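Local coordinates for protein beta sliding clamp (Bartonella birtlesii LL-WM9, PDB 6PTR) that probably tethers DNA polymerases and other proteins to DNA as a ring-shaped head-to-tail homodimer, conferring processivity on replication, at residues H26-R31 / L57-T62; Q218-E223 / G243-T248. All coordinates share one frame; numbering follows the deposited sequence.

Contact 1 (H26-R31 / L57-T62); sequences HRVVER and LDLEVT. With EDO (1,2-ethanediol), chain Q.
Val28 meets the Leu59 peptide, the flat group at this contact, at its carbonyl oxygen; none of the side chains that touch is planar. The CG1 methyl of Val28 approaches obliquely from well above the carbonyl plane, beyond the oxygen and not over the body of the peptide, 3.8 Å from Leu59 O. That oxygen also takes a hydrogen bond from Thr55. Rings flank the turn away from the strand: His26 stacks on Tyr83 and meets Tyr80 with the two planes at about 75°.

The rest of the contact is aliphatic. Val28 sits in a type I turn from His26 to Val29, closed by Val29 N bonding to His26 O at 3.1 Å, and the turn presents this one side chain to the strand. Its chi1 of 157° leaves CG1 roughly opposite the backbone N and CG2 beside it, and the two methyls divide the work. CG2 lies 4.1 Å from Leu59 CD2, the two side chains crossing at about a right angle, and it also packs against CG2 of Val61. That last approach looks tight, but Val61 was modelled in two conformers, so its closeness is doubtful. Val28 thus spans alternate strand residues, while Glu60 between them points the other way. On that reverse side lies an ethanediol molecule, probably from the crystallisation liquor, whose O1 makes a weak hydrogen bond of 3.3 Å to Leu57 O.

The contact ties the loop after helix 15-26 to strand 59-69 within the N-terminal part of the chain. Lys212, at the start of helix 211-221, bonds Val28 O and forms a salt bridge with Glu30. Leu59 packs on that same helix, while segment 57-62 is held in its sheet between strands 49-55 and 245-250.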
# COMPACT_ATOMS: atom_id res chain seq x y z
N HIS C 26 20.38 1.56 -3.48
CA HIS C 26 19.62 0.91 -4.54
C HIS C 26 18.44 1.76 -5.01
O HIS C 26 18.06 1.66 -6.18
CB HIS C 26 19.14 -0.48 -4.08
CG HIS C 26 17.84 -0.48 -3.34
ND1 HIS C 26 17.73 -0.10 -2.02
CD2 HIS C 26 16.59 -0.84 -3.73
CE1 HIS C 26 16.47 -0.21 -1.63
NE2 HIS C 26 15.76 -0.65 -2.65
N ARG C 27 17.86 2.59 -4.15
CA ARG C 27 16.66 3.32 -4.56
C ARG C 27 16.94 4.40 -5.60
O ARG C 27 15.99 4.97 -6.14
CB ARG C 27 15.95 3.93 -3.34
CG ARG C 27 16.78 4.07 -2.06
CD ARG C 27 15.90 4.58 -0.89
NE ARG C 27 16.66 5.30 0.13
CZ ARG C 27 16.81 4.90 1.39
NH1 ARG C 27 16.26 3.77 1.81
NH2 ARG C 27 17.52 5.64 2.24
N VAL C 28 18.21 4.69 -5.89
CA VAL C 28 18.55 5.65 -6.93
C VAL C 28 18.27 5.06 -8.31
O VAL C 28 17.96 5.79 -9.27
CB VAL C 28 20.02 6.07 -6.74
CG1 VAL C 28 20.64 6.60 -8.02
CG2 VAL C 28 20.07 7.10 -5.66
N VAL C 29 18.32 3.74 -8.41
CA VAL C 29 18.04 3.06 -9.66
C VAL C 29 16.57 3.27 -10.03
O VAL C 29 15.67 3.09 -9.20
CB VAL C 29 18.40 1.57 -9.54
CG1 VAL C 29 17.94 0.82 -10.78
CG2 VAL C 29 19.89 1.42 -9.32
N GLU C 30 16.33 3.66 -11.27
CA GLU C 30 14.96 3.78 -11.75
C GLU C 30 14.45 2.41 -12.18
O GLU C 30 15.15 1.66 -12.86
CB GLU C 30 14.90 4.77 -12.91
CG GLU C 30 13.58 5.55 -13.02
CD GLU C 30 13.46 6.66 -11.98
OE1 GLU C 30 12.40 6.74 -11.33
OE2 GLU C 30 14.41 7.46 -11.83
N ARG C 31 13.23 2.08 -11.75
CA ARG C 31 12.64 0.81 -12.17
C ARG C 31 12.23 0.85 -13.63
O ARG C 31 12.35 -0.14 -14.35
CB ARG C 31 11.45 0.45 -11.28
CG ARG C 31 11.82 -0.01 -9.87
CD ARG C 31 10.61 -0.56 -9.15
NE ARG C 31 10.76 -0.61 -7.70
CZ ARG C 31 11.18 -1.69 -7.03
NH1 ARG C 31 11.50 -2.80 -7.69
NH2 ARG C 31 11.29 -1.64 -5.71
N LEU C 57 22.72 8.62 -13.88
CA LEU C 57 23.48 9.58 -14.70
C LEU C 57 23.25 11.03 -14.27
O LEU C 57 24.08 11.89 -14.59
CB LEU C 57 23.17 9.43 -16.20
CG LEU C 57 23.51 8.05 -16.79
CD1 LEU C 57 23.19 8.04 -18.28
CD2 LEU C 57 24.96 7.70 -16.52
N ASP C 58 22.16 11.32 -13.57
CA ASP C 58 21.95 12.66 -13.02
C ASP C 58 22.34 12.74 -11.55
O ASP C 58 22.88 13.76 -11.10
CB ASP C 58 20.49 13.10 -13.16
CG ASP C 58 20.08 13.27 -14.61
OD1 ASP C 58 20.95 13.61 -15.43
OD2 ASP C 58 18.88 13.07 -14.91
N LEU C 59 22.09 11.67 -10.82
CA LEU C 59 22.37 11.55 -9.40
C LEU C 59 23.18 10.28 -9.19
O LEU C 59 22.84 9.23 -9.73
CB LEU C 59 21.07 11.47 -8.59
CG LEU C 59 21.16 11.26 -7.07
CD1 LEU C 59 21.91 12.42 -6.41
CD2 LEU C 59 19.73 11.13 -6.49
N GLU C 60 24.22 10.38 -8.38
CA GLU C 60 25.04 9.22 -8.01
C GLU C 60 25.10 9.15 -6.49
O GLU C 60 25.20 10.18 -5.83
CB GLU C 60 26.46 9.36 -8.56
CG GLU C 60 27.43 8.26 -8.18
CD GLU C 60 28.86 8.65 -8.52
OE1 GLU C 60 29.51 9.31 -7.68
OE2 GLU C 60 29.31 8.34 -9.64
N VAL C 61 25.02 7.94 -5.93
CA VAL C 61 25.13 7.73 -4.50
C VAL C 61 26.16 6.64 -4.25
O VAL C 61 26.19 5.64 -4.98
CB VAL C 61 23.78 7.35 -3.86
CG1 VAL C 61 23.92 7.21 -2.34
CG2 VAL C 61 22.75 8.40 -4.21
N THR C 62 27.02 6.84 -3.26
CA THR C 62 27.94 5.81 -2.84
C THR C 62 27.83 5.64 -1.33
O THR C 62 27.60 6.61 -0.61
CB THR C 62 29.38 6.14 -3.20
OG1 THR C 62 29.81 7.29 -2.46
CG2 THR C 62 29.51 6.40 -4.71
C1 EDO Q . 26.38 13.02 -11.28
O1 EDO Q . 26.36 13.37 -12.67
C2 EDO Q . 27.23 11.77 -11.11
O2 EDO Q . 28.58 12.14 -10.79

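Contact 2 (Q218-E223 / G243-T248); sequences QKLLSE and GSVVFT
Leu220 of helix 211-221 packs on Val245 and Phe247 of strand 245-250, a helix-on-sheet contact of the DNA polymerase III beta subunit fold, in which helices line the inner surface of the ring and sheets form its outer layer. Segment 243-248 begins at the turn that follows strand 237-242. Gly243 has a positive phi of 58°, and Ser244 completes the reversal before the strand sets off antiparallel to its predecessor.

Val245 is the first to face the helix. Its CG1 meets Leu220 CD2 at 4.0 Å, the two side chains reaching for each other tip to tip, while Arg24 of helix 15-26 and Glu63 of strand 59-69 also pack against this valine. Val246 turns to the opposite side of the sheet, where it touches Arg239 and Ser241. Phe247 faces the helix again, in the alternation expected of a strand, and its side chain crosses that of Leu220 at a slant. Thr248 ends the segment with its hydroxyl hydrogen-bonded to Arg239.

A single leucine therefore serves both inward-facing strand residues. Its CG lies opposite the backbone N (chi1 175°), which sends the branch out from the helix to the strand, and Leu242 packs on it as well. Leu220 CB stands 4.1 Å from Phe247 CZ, and CD2 sits in the plane of the ring at its edge, 3.6 Å from Phe247 CE2.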
# COMPACT_ATOMS: atom_id res chain seq x y z
N GLN C 218 16.59 13.46 1.57
CA GLN C 218 15.61 13.47 2.64
C GLN C 218 15.38 12.08 3.21
O GLN C 218 15.22 11.92 4.42
CB GLN C 218 14.30 14.08 2.14
CG GLN C 218 14.36 15.58 2.12
CD GLN C 218 14.12 16.16 3.51
OE1 GLN C 218 14.98 16.09 4.39
NE2 GLN C 218 12.92 16.72 3.71
N LYS C 219 15.40 11.05 2.35
CA LYS C 219 15.22 9.70 2.88
C LYS C 219 16.37 9.32 3.81
O LYS C 219 16.16 8.67 4.84
CB LYS C 219 15.11 8.69 1.74
CG LYS C 219 13.82 8.77 0.94
CD LYS C 219 13.93 7.92 -0.31
CE LYS C 219 12.69 8.03 -1.20
NZ LYS C 219 12.87 7.23 -2.45
N LEU C 220 17.60 9.70 3.46
CA LEU C 220 18.71 9.42 4.36
C LEU C 220 18.60 10.25 5.64
O LEU C 220 18.76 9.72 6.75
CB LEU C 220 20.03 9.71 3.65
CG LEU C 220 21.24 9.56 4.58
CD1 LEU C 220 21.40 8.10 5.07
CD2 LEU C 220 22.51 10.04 3.90
N LEU C 221 18.31 11.55 5.50
CA LEU C 221 18.21 12.43 6.66
C LEU C 221 17.08 12.02 7.60
O LEU C 221 17.18 12.27 8.81
CB LEU C 221 18.04 13.87 6.19
CG LEU C 221 19.31 14.44 5.55
CD1 LEU C 221 19.05 15.80 4.94
CD2 LEU C 221 20.41 14.54 6.59
N SER C 222 16.01 11.41 7.08
CA SER C 222 14.91 10.97 7.94
C SER C 222 15.37 9.97 8.99
O SER C 222 14.67 9.78 10.00
CB SER C 222 13.81 10.33 7.08
OG SER C 222 14.27 9.13 6.48
N GLU C 223 16.52 9.34 8.80
CA GLU C 223 17.02 8.41 9.80
C GLU C 223 17.69 9.12 10.98
O GLU C 223 18.19 8.43 11.89
CB GLU C 223 18.01 7.44 9.15
CG GLU C 223 17.50 6.79 7.89
CD GLU C 223 18.55 5.87 7.26
OE1 GLU C 223 19.61 5.64 7.89
OE2 GLU C 223 18.33 5.39 6.13
N GLY C 243 28.32 11.03 6.92
CA GLY C 243 28.57 9.66 7.33
C GLY C 243 29.47 8.96 6.33
O GLY C 243 30.51 9.48 5.92
N SER C 244 29.07 7.76 5.92
CA SER C 244 29.78 7.02 4.89
C SER C 244 29.10 7.13 3.53
O SER C 244 29.41 6.35 2.62
CB SER C 244 29.89 5.56 5.29
OG SER C 244 28.58 5.08 5.53
N VAL C 245 28.22 8.11 3.36
CA VAL C 245 27.41 8.25 2.15
C VAL C 245 27.83 9.52 1.44
O VAL C 245 28.08 10.56 2.07
CB VAL C 245 25.90 8.28 2.50
CG1 VAL C 245 25.06 8.47 1.24
CG2 VAL C 245 25.52 7.02 3.23
N VAL C 246 27.92 9.45 0.11
CA VAL C 246 28.14 10.63 -0.71
C VAL C 246 27.08 10.68 -1.80
O VAL C 246 26.93 9.70 -2.54
CB VAL C 246 29.55 10.65 -1.33
CG1 VAL C 246 29.72 11.91 -2.19
CG2 VAL C 246 30.65 10.59 -0.26
N PHE C 247 26.36 11.80 -1.89
CA PHE C 247 25.40 12.11 -2.97
C PHE C 247 26.01 13.14 -3.90
O PHE C 247 26.37 14.22 -3.44
CB PHE C 247 24.11 12.74 -2.45
CG PHE C 247 23.23 11.84 -1.65
CD1 PHE C 247 22.28 11.06 -2.27
CD2 PHE C 247 23.30 11.84 -0.27
CE1 PHE C 247 21.44 10.24 -1.53
CE2 PHE C 247 22.46 11.02 0.48
CZ PHE C 247 21.53 10.22 -0.15
N THR C 248 26.06 12.85 -5.21
CA THR C 248 26.51 13.86 -6.17
C THR C 248 25.44 14.01 -7.24
O THR C 248 25.02 13.02 -7.84
CB THR C 248 27.85 13.50 -6.81
OG1 THR C 248 28.81 13.19 -5.79
CG2 THR C 248 28.36 14.71 -7.65

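Contact 1 closes before contact 2 opens along the chain, yet their centres lie only 13 Å apart. Strands 59-69 and 245-250 are antiparallel neighbours in one eight-stranded sheet, joined by probable hydrogen bonds from Glu60 N to Thr248 O (2.8 Å) and from Val246 N to Thr62 O (2.9 Å). Val61 and Phe247 also pack together, so the two hydrophobic clusters adjoin. Contact 1 belongs to the N-terminal domain and contact 2 to the central one. The shared sheet illustrates how successive domains of a beta subunit are fused edge to edge into a continuous arc, two of which form the ring around DNA.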